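Tryptophan--tRNA ligase (Aeropyrum pernix, PDB 3A04) catalyses the ATP-dependent attachment of L-tryptophan to its cognate tRNA, releasing AMP and diphosphate, as a class I aminoacyl-tRNA synthetase. Local coordinates at residues A[132-137]-A[358-363]; A[176-181]-A[219-224]; A[207-212]-A[237-242]; A[277-282]-A[340-345]. All blocks are in the same frame, centred on the assembly; numbering follows the deposited sequence.

Contact 1 of 4, residues A[132-137]-A[358-363]; sequences YIANMI and KAKTIA
Ala134 presses its methyl group against the backbone of Lys360, with Ala134 CB 3.7 Å from Lys360 CA. The axes of helix segments 132-137 and 358-363 approach to 8.1 Å, with their N-to-C directions 122° apart, so they pass each other at a steep angle instead of running alongside. Alanines line the closest part of the crossing, in keeping with this short separation, and the packing is tight around them. Ala359 CB sits 3.4 Å from the carbonyl oxygen Ala134 O, and Ala363, one turn on from Ala359, brings its CB to 4.2 Å from Ala134 CB. Two isoleucines flank this alanine cluster: Ile133 CG2 meets Ala363 CB at 3.8 Å, and Ile137 CG2 meets Ala359 CB at 3.9 Å. In both, CG2 is anti to the backbone N, and it is this branch that reaches the other helix.

The looser side lies beyond Lys360. Its CG still touches the methyl of Ala134, but from there the chain runs extended and its ammonium ends in a long, weak ion pair with Glu357; the residue is partly exposed, as is Ile137. Next to Ala134, Asn135 turns its CB away from segment 358-363, and its OD1 accepts a hydrogen bond from His352 NE2 of the long helix. Tyr132 reaches Ser80 and His87 of the 'HIGH' region. Helix 121-139 lies between the sheet and the C-terminal helix 334-364: Ile133 and Ile137 lean on Phe148 of strand 147-150, and Tyr132 and Met136 on Phe77 of strand 72-77.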
# COMPACT_ATOMS: atom_id res chain seq x y z
N TYR A 132 -8.49 5.39 22.92
CA TYR A 132 -9.61 5.09 22.08
C TYR A 132 -10.24 3.77 22.50
O TYR A 132 -11.41 3.75 22.89
CB TYR A 132 -9.22 5.14 20.57
CG TYR A 132 -9.09 6.61 20.17
CD1 TYR A 132 -7.96 7.37 20.53
CD2 TYR A 132 -10.14 7.25 19.62
CE1 TYR A 132 -7.88 8.73 20.22
CE2 TYR A 132 -10.05 8.59 19.29
CZ TYR A 132 -8.96 9.32 19.62
OH TYR A 132 -8.94 10.61 19.24
N ILE A 133 -9.49 2.64 22.37
CA ILE A 133 -10.15 1.37 22.65
C ILE A 133 -10.70 1.34 24.11
O ILE A 133 -11.82 0.86 24.34
CB ILE A 133 -9.24 0.16 22.35
CG1 ILE A 133 -8.97 0.12 20.81
CG2 ILE A 133 -9.90 -1.17 22.81
CD1 ILE A 133 -7.75 -0.77 20.39
N ALA A 134 -9.89 1.79 25.06
CA ALA A 134 -10.32 1.70 26.45
C ALA A 134 -11.57 2.55 26.68
O ALA A 134 -12.47 2.09 27.32
CB ALA A 134 -9.19 2.07 27.42
N ASN A 135 -11.65 3.75 26.09
CA ASN A 135 -12.92 4.53 26.24
C ASN A 135 -14.11 3.89 25.56
O ASN A 135 -15.23 3.92 26.04
CB ASN A 135 -12.73 5.95 25.74
CG ASN A 135 -12.15 6.84 26.83
OD1 ASN A 135 -12.77 7.00 27.86
ND2 ASN A 135 -10.99 7.40 26.61
N MET A 136 -13.88 3.25 24.42
CA MET A 136 -14.97 2.54 23.77
C MET A 136 -15.53 1.37 24.61
O MET A 136 -16.72 1.16 24.72
CB MET A 136 -14.45 1.97 22.45
CG MET A 136 -14.37 3.12 21.44
SD MET A 136 -13.88 2.34 19.83
CE MET A 136 -12.41 3.26 19.53
N ILE A 137 -14.64 0.62 25.23
CA ILE A 137 -15.05 -0.49 26.10
C ILE A 137 -15.86 0.06 27.33
O ILE A 137 -16.87 -0.51 27.73
CB ILE A 137 -13.78 -1.21 26.65
CG1 ILE A 137 -12.98 -1.91 25.55
CG2 ILE A 137 -14.15 -2.30 27.68
CD1 ILE A 137 -13.78 -2.65 24.56
N LYS A 358 -9.93 -0.29 34.55
CA LYS A 358 -10.08 -1.69 34.17
C LYS A 358 -10.20 -1.90 32.66
O LYS A 358 -9.64 -2.83 32.11
CB LYS A 358 -11.28 -2.34 34.86
CG LYS A 358 -12.64 -1.59 34.79
CD LYS A 358 -13.59 -1.82 36.07
CE LYS A 358 -13.42 -0.68 37.08
NZ LYS A 358 -12.14 0.20 36.74
N ALA A 359 -10.97 -1.06 31.97
CA ALA A 359 -10.98 -1.10 30.50
C ALA A 359 -9.56 -1.00 29.90
O ALA A 359 -9.33 -1.65 28.90
CB ALA A 359 -11.88 0.03 29.91
N LYS A 360 -8.67 -0.16 30.40
CA LYS A 360 -7.32 -0.02 29.80
C LYS A 360 -6.53 -1.34 29.83
O LYS A 360 -5.95 -1.78 28.83
CB LYS A 360 -6.48 1.05 30.50
CG LYS A 360 -6.93 2.47 30.34
CD LYS A 360 -5.95 3.43 30.98
CE LYS A 360 -6.47 4.83 30.92
NZ LYS A 360 -5.48 5.85 31.45
N THR A 361 -6.57 -2.01 30.97
CA THR A 361 -6.01 -3.37 31.14
C THR A 361 -6.57 -4.38 30.13
O THR A 361 -5.81 -5.10 29.41
CB THR A 361 -6.31 -3.78 32.58
OG1 THR A 361 -5.60 -2.84 33.41
CG2 THR A 361 -5.90 -5.28 32.91
N ILE A 362 -7.89 -4.41 30.03
CA ILE A 362 -8.56 -5.28 29.09
C ILE A 362 -8.12 -4.89 27.65
O ILE A 362 -7.91 -5.79 26.82
CB ILE A 362 -10.08 -5.08 29.21
CG1 ILE A 362 -10.60 -5.77 30.48
CG2 ILE A 362 -10.81 -5.62 28.00
CD1 ILE A 362 -12.10 -5.37 30.77
N ALA A 363 -7.96 -3.59 27.39
CA ALA A 363 -7.72 -3.12 26.03
C ALA A 363 -6.42 -3.70 25.45
O ALA A 363 -6.41 -4.17 24.31
CB ALA A 363 -7.73 -1.59 25.96

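Contact 2 of 4, residues A[176-181]-A[219-224]; sequences AIYGEL and DPHLRL
Ile177 packs against the first turns of the helix that begins at Asp219, joining the end of helix 171-178 to helix 219-231, one of the helices flanking the parallel sheet of the class I Rossmann fold. From CB the side chain divides. With CG1 beside the backbone N (chi1 -71°), this branch passes Pro220, CG1 lying 4.0 Å from Pro220 CB. The chain then continues to CD1, anti to CA, which drops onto the next turn: Ile177 CD1 is 3.7 Å from Leu224 CB and equally close to Leu224 CD2, while Pro220 O also lies within van der Waals reach. On the other branch, Ile177 CG2 faces the backbone of His221, 4.1 Å from His221 N. The same CG2 sits 3.6 Å above the centre of the Tyr178 ring, so the methyl touches both its own neighbour's ring and the facing helix.

Tyr178 approaches the same histidine from its phenolic end. The two rings are nearly parallel, with planes 27° apart, but are slid so far that they barely overlap, their centroids being 5.9 Å apart. The closest ring atoms are Tyr178 CE2 and His221 CD2, 3.8 Å apart. Both polar ends are held by helix 183-197: Gln192 NE2 hydrogen-bonds the tyrosine hydroxyl, and Ser189 O the imidazole NE2. After Tyr178, Gly179, with positive phi, is the first residue to leave the helix. The hydroxyl oxygen Tyr178 OH comes within 3.7 Å of the methylene carbon His221 CB.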
# COMPACT_ATOMS: atom_id res chain seq x y z
N ALA A 176 -10.10 15.27 -6.31
CA ALA A 176 -11.44 15.81 -6.08
C ALA A 176 -11.89 15.63 -4.64
O ALA A 176 -12.64 16.46 -4.13
CB ALA A 176 -12.46 15.17 -7.04
N ILE A 177 -11.41 14.60 -3.95
CA ILE A 177 -11.90 14.25 -2.59
C ILE A 177 -11.12 14.86 -1.44
O ILE A 177 -11.70 15.27 -0.43
CB ILE A 177 -11.92 12.72 -2.37
CG1 ILE A 177 -13.04 12.09 -3.21
CG2 ILE A 177 -12.18 12.36 -0.89
CD1 ILE A 177 -12.79 10.66 -3.51
N TYR A 178 -9.80 14.88 -1.60
CA TYR A 178 -8.93 15.16 -0.48
C TYR A 178 -7.97 16.36 -0.71
O TYR A 178 -7.20 16.70 0.20
CB TYR A 178 -8.18 13.86 -0.03
CG TYR A 178 -8.99 12.93 0.91
CD1 TYR A 178 -9.79 13.48 1.95
CD2 TYR A 178 -8.94 11.54 0.79
CE1 TYR A 178 -10.53 12.65 2.84
CE2 TYR A 178 -9.67 10.68 1.68
CZ TYR A 178 -10.47 11.25 2.71
OH TYR A 178 -11.20 10.46 3.59
N GLY A 179 -8.02 16.99 -1.90
CA GLY A 179 -7.07 18.06 -2.29
C GLY A 179 -5.72 17.58 -2.85
O GLY A 179 -5.65 16.55 -3.56
N GLU A 180 -4.64 18.29 -2.52
CA GLU A 180 -3.26 17.89 -2.91
C GLU A 180 -2.86 16.47 -2.58
O GLU A 180 -2.97 15.99 -1.46
CB GLU A 180 -2.21 18.83 -2.32
CG GLU A 180 -2.39 20.30 -2.75
CD GLU A 180 -1.66 20.64 -4.07
OE1 GLU A 180 -0.54 21.21 -4.00
OE2 GLU A 180 -2.23 20.33 -5.15
N LEU A 181 -2.37 15.78 -3.58
CA LEU A 181 -2.22 14.35 -3.50
C LEU A 181 -0.85 13.77 -3.15
O LEU A 181 -0.12 13.21 -4.04
CB LEU A 181 -2.62 13.79 -4.82
CG LEU A 181 -4.11 13.61 -5.00
CD1 LEU A 181 -4.10 12.38 -5.88
CD2 LEU A 181 -4.91 13.37 -3.67
N ASP A 219 -19.15 11.78 2.71
CA ASP A 219 -19.69 10.95 1.65
C ASP A 219 -18.81 10.82 0.40
O ASP A 219 -18.84 9.76 -0.24
CB ASP A 219 -21.14 11.36 1.28
CG ASP A 219 -21.87 10.26 0.56
OD1 ASP A 219 -22.06 9.13 1.16
OD2 ASP A 219 -22.20 10.50 -0.60
N PRO A 220 -18.06 11.87 0.02
CA PRO A 220 -17.23 11.71 -1.21
C PRO A 220 -16.29 10.51 -1.15
O PRO A 220 -16.17 9.76 -2.17
CB PRO A 220 -16.43 12.99 -1.29
CG PRO A 220 -17.43 14.06 -0.65
CD PRO A 220 -18.00 13.26 0.54
N HIS A 221 -15.65 10.30 0.01
CA HIS A 221 -14.79 9.09 0.12
C HIS A 221 -15.58 7.78 0.07
O HIS A 221 -15.15 6.74 -0.51
CB HIS A 221 -13.85 9.09 1.37
CG HIS A 221 -12.97 7.88 1.39
ND1 HIS A 221 -13.34 6.69 1.98
CD2 HIS A 221 -11.80 7.64 0.75
CE1 HIS A 221 -12.42 5.78 1.73
NE2 HIS A 221 -11.47 6.33 0.99
N LEU A 222 -16.74 7.78 0.72
CA LEU A 222 -17.61 6.61 0.65
C LEU A 222 -18.08 6.26 -0.79
O LEU A 222 -18.25 5.13 -1.15
CB LEU A 222 -18.83 6.92 1.48
CG LEU A 222 -19.67 5.78 1.97
CD1 LEU A 222 -18.77 4.69 2.57
CD2 LEU A 222 -20.55 6.38 3.10
N ARG A 223 -18.27 7.28 -1.63
CA ARG A 223 -18.72 7.04 -2.97
C ARG A 223 -17.54 6.48 -3.76
O ARG A 223 -17.72 5.65 -4.65
CB ARG A 223 -19.24 8.40 -3.56
CG ARG A 223 -20.62 8.78 -2.98
CD ARG A 223 -21.33 9.88 -3.85
NE ARG A 223 -20.43 10.96 -4.26
CZ ARG A 223 -20.29 12.11 -3.59
NH1 ARG A 223 -20.97 12.31 -2.48
NH2 ARG A 223 -19.48 13.07 -4.01
N LEU A 224 -16.33 6.97 -3.49
CA LEU A 224 -15.17 6.42 -4.19
C LEU A 224 -15.02 4.92 -3.77
O LEU A 224 -14.74 4.07 -4.61
CB LEU A 224 -13.88 7.19 -3.89
CG LEU A 224 -12.57 6.56 -4.39
CD1 LEU A 224 -12.55 6.54 -5.96
CD2 LEU A 224 -11.29 7.30 -3.85

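Contact 3 of 4, residues A[207-212]-A[237-242]; sequences YRHVVV and ELERPA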
# COMPACT_ATOMS: atom_id res chain seq x y z
N TYR A 207 -18.34 -10.81 5.57
CA TYR A 207 -19.47 -9.92 5.84
C TYR A 207 -19.75 -9.01 4.65
O TYR A 207 -19.22 -7.89 4.48
CB TYR A 207 -19.28 -9.09 7.14
CG TYR A 207 -19.19 -9.90 8.42
CD1 TYR A 207 -20.35 -10.17 9.20
CD2 TYR A 207 -17.97 -10.30 8.92
CE1 TYR A 207 -20.25 -10.90 10.39
CE2 TYR A 207 -17.88 -11.03 10.13
CZ TYR A 207 -19.04 -11.32 10.83
OH TYR A 207 -18.98 -12.04 12.02
N ARG A 208 -20.57 -9.52 3.76
CA ARG A 208 -20.81 -8.79 2.57
C ARG A 208 -21.66 -7.54 2.84
O ARG A 208 -21.52 -6.50 2.16
CB ARG A 208 -21.59 -9.72 1.60
CG ARG A 208 -22.35 -8.87 0.58
CD ARG A 208 -22.85 -9.76 -0.56
NE ARG A 208 -21.73 -10.31 -1.34
CZ ARG A 208 -21.96 -11.20 -2.31
NH1 ARG A 208 -23.23 -11.63 -2.52
NH2 ARG A 208 -20.96 -11.65 -3.03
N HIS A 209 -22.53 -7.63 3.83
CA HIS A 209 -23.45 -6.52 4.08
C HIS A 209 -22.87 -5.67 5.26
O HIS A 209 -22.91 -6.12 6.41
CB HIS A 209 -24.78 -7.13 4.42
CG HIS A 209 -25.30 -8.02 3.34
ND1 HIS A 209 -25.72 -7.51 2.14
CD2 HIS A 209 -25.39 -9.37 3.22
CE1 HIS A 209 -26.07 -8.49 1.32
NE2 HIS A 209 -25.85 -9.63 1.94
N VAL A 210 -22.35 -4.49 4.95
CA VAL A 210 -21.65 -3.67 5.96
C VAL A 210 -22.24 -2.28 5.90
O VAL A 210 -22.47 -1.75 4.83
CB VAL A 210 -20.16 -3.45 5.57
CG1 VAL A 210 -19.37 -2.77 6.79
CG2 VAL A 210 -19.54 -4.71 5.20
N VAL A 211 -22.44 -1.65 7.07
CA VAL A 211 -22.93 -0.29 7.05
C VAL A 211 -21.87 0.56 7.72
O VAL A 211 -21.13 0.09 8.60
CB VAL A 211 -24.35 -0.17 7.77
CG1 VAL A 211 -24.30 -0.68 9.34
CG2 VAL A 211 -24.91 1.29 7.62
N VAL A 212 -21.69 1.80 7.26
CA VAL A 212 -20.69 2.69 7.83
C VAL A 212 -21.42 3.95 8.30
O VAL A 212 -22.08 4.65 7.46
CB VAL A 212 -19.68 3.10 6.76
CG1 VAL A 212 -18.51 3.97 7.32
CG2 VAL A 212 -19.07 1.80 6.03
N GLU A 237 -15.31 -10.20 -5.69
CA GLU A 237 -16.70 -9.75 -5.75
C GLU A 237 -17.04 -9.01 -4.41
O GLU A 237 -16.99 -9.62 -3.31
CB GLU A 237 -17.62 -10.99 -5.96
CG GLU A 237 -17.40 -11.71 -7.37
CD GLU A 237 -17.15 -10.73 -8.55
OE1 GLU A 237 -18.08 -9.98 -8.93
OE2 GLU A 237 -16.02 -10.69 -9.12
N LEU A 238 -17.33 -7.74 -4.52
CA LEU A 238 -17.58 -6.86 -3.35
C LEU A 238 -18.90 -6.19 -3.53
O LEU A 238 -19.27 -5.80 -4.63
CB LEU A 238 -16.48 -5.81 -3.24
CG LEU A 238 -15.05 -6.37 -3.04
CD1 LEU A 238 -13.96 -5.30 -3.27
CD2 LEU A 238 -14.89 -7.08 -1.65
N GLU A 239 -19.63 -6.06 -2.44
CA GLU A 239 -20.85 -5.28 -2.43
C GLU A 239 -20.54 -3.81 -2.06
O GLU A 239 -19.61 -3.47 -1.22
CB GLU A 239 -21.89 -5.95 -1.48
CG GLU A 239 -23.19 -5.00 -1.23
CD GLU A 239 -24.45 -5.68 -0.60
OE1 GLU A 239 -24.97 -6.57 -1.32
OE2 GLU A 239 -24.95 -5.30 0.57
N ARG A 240 -21.32 -2.91 -2.65
CA ARG A 240 -21.24 -1.49 -2.33
C ARG A 240 -21.64 -1.28 -0.83
O ARG A 240 -22.65 -1.83 -0.38
CB ARG A 240 -22.20 -0.70 -3.24
CG ARG A 240 -21.64 -0.60 -4.68
CD ARG A 240 -22.58 0.29 -5.59
NE ARG A 240 -23.88 -0.33 -5.75
CZ ARG A 240 -24.19 -1.33 -6.59
NH1 ARG A 240 -23.28 -1.83 -7.45
NH2 ARG A 240 -25.46 -1.81 -6.60
N PRO A 241 -20.81 -0.58 -0.04
CA PRO A 241 -21.22 -0.45 1.39
C PRO A 241 -22.39 0.50 1.58
O PRO A 241 -22.48 1.52 0.91
CB PRO A 241 -19.97 0.15 2.06
CG PRO A 241 -19.19 0.84 0.83
CD PRO A 241 -19.42 -0.21 -0.27
N ALA A 242 -23.24 0.16 2.53
CA ALA A 242 -24.34 1.03 3.00
C ALA A 242 -23.81 2.07 4.01
O ALA A 242 -22.68 1.95 4.46
CB ALA A 242 -25.45 0.18 3.63
O HOH W 1 -19.16 -9.64 -1.00
O HOH W 2 -21.18 -3.81 1.85
O HOH W 3 -23.38 -3.55 1.87
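Glu239 CG is anti to its backbone N (chi1 170°), and from there the extended chain carries the carboxylate to the imidazole of His209, whose CG stands beside its own N (chi1 -58°). His209 ND1 donates to Glu239 OE2 at 2.8 Å. The bond is bent, 137° at the hydrogen, and the donor comes from above the carboxylate plane. On its other nitrogen the imidazole has a weak hydrogen bond to Glu69. The aliphatic part of Arg208 lies over the imidazole: Arg208 CG is 3.7 Å above the centre of the His209 ring and 3.6 Å from Glu239 CB. A water bridges Arg208 NE and Glu237 O.

Downstream the segments become neighbouring parallel strands, 210-215 and 242-246, joined through helix 219-231 in a beta-alpha-beta crossover of the Rossmann fold. Ala242 N donates to Val210 O at 3.1 Å, and Val212 N donates to Ala242 O at 3.0 Å, so Ala242 is gripped from both sides of Val211. Val211 and Ala242 place their CB atoms on the same face of the sheet, with Val211 CG2 4.2 Å from Ala242 CB; helix 58-66 covers this face, where Phe58 touches Val211 and Ile61 touches Ala242.

Contact 4 of 4, residues A[277-282]-A[340-345]; sequences NKLFRA and IAWEKL. With CD (cadmium ion), chain C.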
# COMPACT_ATOMS: atom_id res chain seq x y z
N ASN A 277 -16.56 23.40 34.21
CA ASN A 277 -16.26 24.72 33.74
C ASN A 277 -16.39 24.88 32.24
O ASN A 277 -16.86 25.89 31.75
CB ASN A 277 -14.83 25.09 34.15
CG ASN A 277 -14.73 25.39 35.65
OD1 ASN A 277 -15.73 25.65 36.32
ND2 ASN A 277 -13.51 25.30 36.18
N LYS A 278 -15.95 23.87 31.49
CA LYS A 278 -16.17 23.91 30.05
C LYS A 278 -17.65 23.99 29.75
O LYS A 278 -18.08 24.75 28.84
CB LYS A 278 -15.60 22.64 29.38
CG LYS A 278 -14.12 22.55 29.46
CD LYS A 278 -13.64 21.30 28.61
CE LYS A 278 -12.12 21.30 28.46
NZ LYS A 278 -11.74 19.92 27.92
N LEU A 279 -18.45 23.18 30.44
CA LEU A 279 -19.89 23.27 30.18
C LEU A 279 -20.44 24.68 30.52
O LEU A 279 -21.31 25.24 29.81
CB LEU A 279 -20.66 22.22 31.03
CG LEU A 279 -22.16 22.02 30.72
CD1 LEU A 279 -22.37 21.62 29.26
CD2 LEU A 279 -22.70 20.82 31.50
N PHE A 280 -19.97 25.23 31.64
CA PHE A 280 -20.52 26.54 32.04
C PHE A 280 -20.09 27.72 31.15
O PHE A 280 -20.76 28.75 31.07
CB PHE A 280 -20.27 26.84 33.54
CG PHE A 280 -21.42 26.36 34.41
CD1 PHE A 280 -21.54 25.02 34.73
CD2 PHE A 280 -22.39 27.23 34.86
CE1 PHE A 280 -22.62 24.51 35.53
CE2 PHE A 280 -23.49 26.76 35.67
CZ PHE A 280 -23.57 25.39 36.01
N ARG A 281 -19.01 27.50 30.43
CA ARG A 281 -18.58 28.45 29.44
C ARG A 281 -19.18 28.28 28.08
O ARG A 281 -18.87 29.08 27.20
CB ARG A 281 -17.04 28.37 29.32
CG ARG A 281 -16.47 29.08 30.52
CD ARG A 281 -15.02 28.74 30.72
NE ARG A 281 -14.66 29.15 32.07
CZ ARG A 281 -13.61 28.67 32.72
NH1 ARG A 281 -12.82 27.76 32.14
NH2 ARG A 281 -13.36 29.08 33.96
N ALA A 282 -19.99 27.24 27.87
CA ALA A 282 -20.59 26.98 26.53
C ALA A 282 -21.45 28.15 26.01
O ALA A 282 -22.21 28.77 26.78
CB ALA A 282 -21.47 25.70 26.53
N ILE A 340 -28.48 21.96 35.38
CA ILE A 340 -29.23 20.73 35.11
C ILE A 340 -28.43 19.75 34.17
O ILE A 340 -28.29 18.53 34.41
CB ILE A 340 -30.62 21.08 34.48
CG1 ILE A 340 -31.66 21.59 35.54
CG2 ILE A 340 -31.34 19.82 33.84
CD1 ILE A 340 -32.95 22.34 34.76
N ALA A 341 -27.89 20.31 33.11
CA ALA A 341 -27.09 19.52 32.15
C ALA A 341 -25.84 19.05 32.88
O ALA A 341 -25.46 17.89 32.74
CB ALA A 341 -26.72 20.39 31.01
N TRP A 342 -25.26 19.92 33.75
CA TRP A 342 -24.04 19.52 34.47
C TRP A 342 -24.28 18.32 35.33
O TRP A 342 -23.45 17.38 35.35
CB TRP A 342 -23.36 20.69 35.26
CG TRP A 342 -22.42 20.08 36.23
CD1 TRP A 342 -22.60 19.98 37.60
CD2 TRP A 342 -21.24 19.30 35.92
NE1 TRP A 342 -21.56 19.25 38.16
CE2 TRP A 342 -20.72 18.82 37.16
CE3 TRP A 342 -20.54 19.00 34.72
CZ2 TRP A 342 -19.54 18.04 37.24
CZ3 TRP A 342 -19.35 18.23 34.80
CH2 TRP A 342 -18.86 17.76 36.06
N GLU A 343 -25.42 18.27 36.06
CA GLU A 343 -25.66 17.11 36.91
C GLU A 343 -25.79 15.81 36.16
O GLU A 343 -25.40 14.71 36.65
CB GLU A 343 -26.90 17.32 37.85
CG GLU A 343 -26.67 18.48 38.85
CD GLU A 343 -25.61 18.21 39.94
OE1 GLU A 343 -24.72 17.41 39.81
OE2 GLU A 343 -25.62 18.82 40.99
N LYS A 344 -26.34 15.91 34.95
CA LYS A 344 -26.41 14.70 34.13
C LYS A 344 -24.96 14.29 33.71
O LYS A 344 -24.58 13.09 33.73
CB LYS A 344 -27.18 15.04 32.85
CG LYS A 344 -28.61 15.50 32.99
CD LYS A 344 -29.46 14.32 33.31
CE LYS A 344 -30.95 14.73 33.33
NZ LYS A 344 -31.70 13.70 34.12
N LEU A 345 -24.18 15.26 33.31
CA LEU A 345 -22.79 15.01 32.84
C LEU A 345 -21.86 14.49 33.98
O LEU A 345 -21.07 13.62 33.83
CB LEU A 345 -22.21 16.31 32.26
CG LEU A 345 -20.76 16.28 31.73
CD1 LEU A 345 -20.62 15.13 30.62
CD2 LEU A 345 -20.37 17.68 31.14
CD CD C . -23.19 17.90 41.36
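A single methyl, Leu279 CD2, makes most of this contact, resting on the backbone of the opposite helix 3.5 Å from Trp342 CA. The leucine CG is anti to the backbone N (chi1 -170°), which sets it beside the carbonyl carbon; CD2 then reaches the other helix. There Leu279 CD2 lies 3.8 Å from Trp342 CB and at the edge of the indole, near its plane. The CB of Ala341 and the CD2 methyl of Leu345, both on the same helix, complete the apolar surroundings of this methyl. Phe280 adds a second apolar touch, its CE1 3.9 Å from Trp342 CB, which lies at the edge of the phenyl ring near its plane. The two aromatic side chains cross at about a right angle, and Arg276 forms cation-pi contacts with both.

Beside the indole, a cadmium ion is bound by Glu343, which grips it unevenly with both oxygens, Glu343 OE1 at 2.2 Å and OE2 at 2.6 Å from the metal. Glu346 supplies a further ligand, and its OE1 also receives a weak hydrogen bond from Trp342 NE1, linking the indole to the metal site.

The end of helix 272-280 is secured to the same long helix by Lys338, whose NZ hydrogen-bonds Phe280 O and Ala282 O. Ala341 touches Asp309 of helix 304-313, and its side chain is about 8 Å from the iron/sulfur cluster. The contact thus packs helix 272-280 against helix 334-364 just after the cluster residues Cys334 and Cys337, with helix 304-313 alongside.

Along the chain, contact 1 encloses the others: contacts 2 and 3 cross and contact 4 follows them, all within the loop closed by helix 121-139 meeting helix 334-364. Contact 3 joins the two strands of a beta-alpha-beta unit of the mixed sheet, and contact 2 packs helix 171-178 on its helix; their centres are 19 Å apart, and they touch where Leu222 CD1 lies 4.3 Å from Pro241 CG. Contacts 1 and 4, with centres about 25 Å apart, use different turns of helix 334-364, which thus connects the iron/sulfur region to the nucleotide-binding domain. Contact 4 lies across the chain's centre from contacts 2 and 3, about 37 and 40 Å between centres.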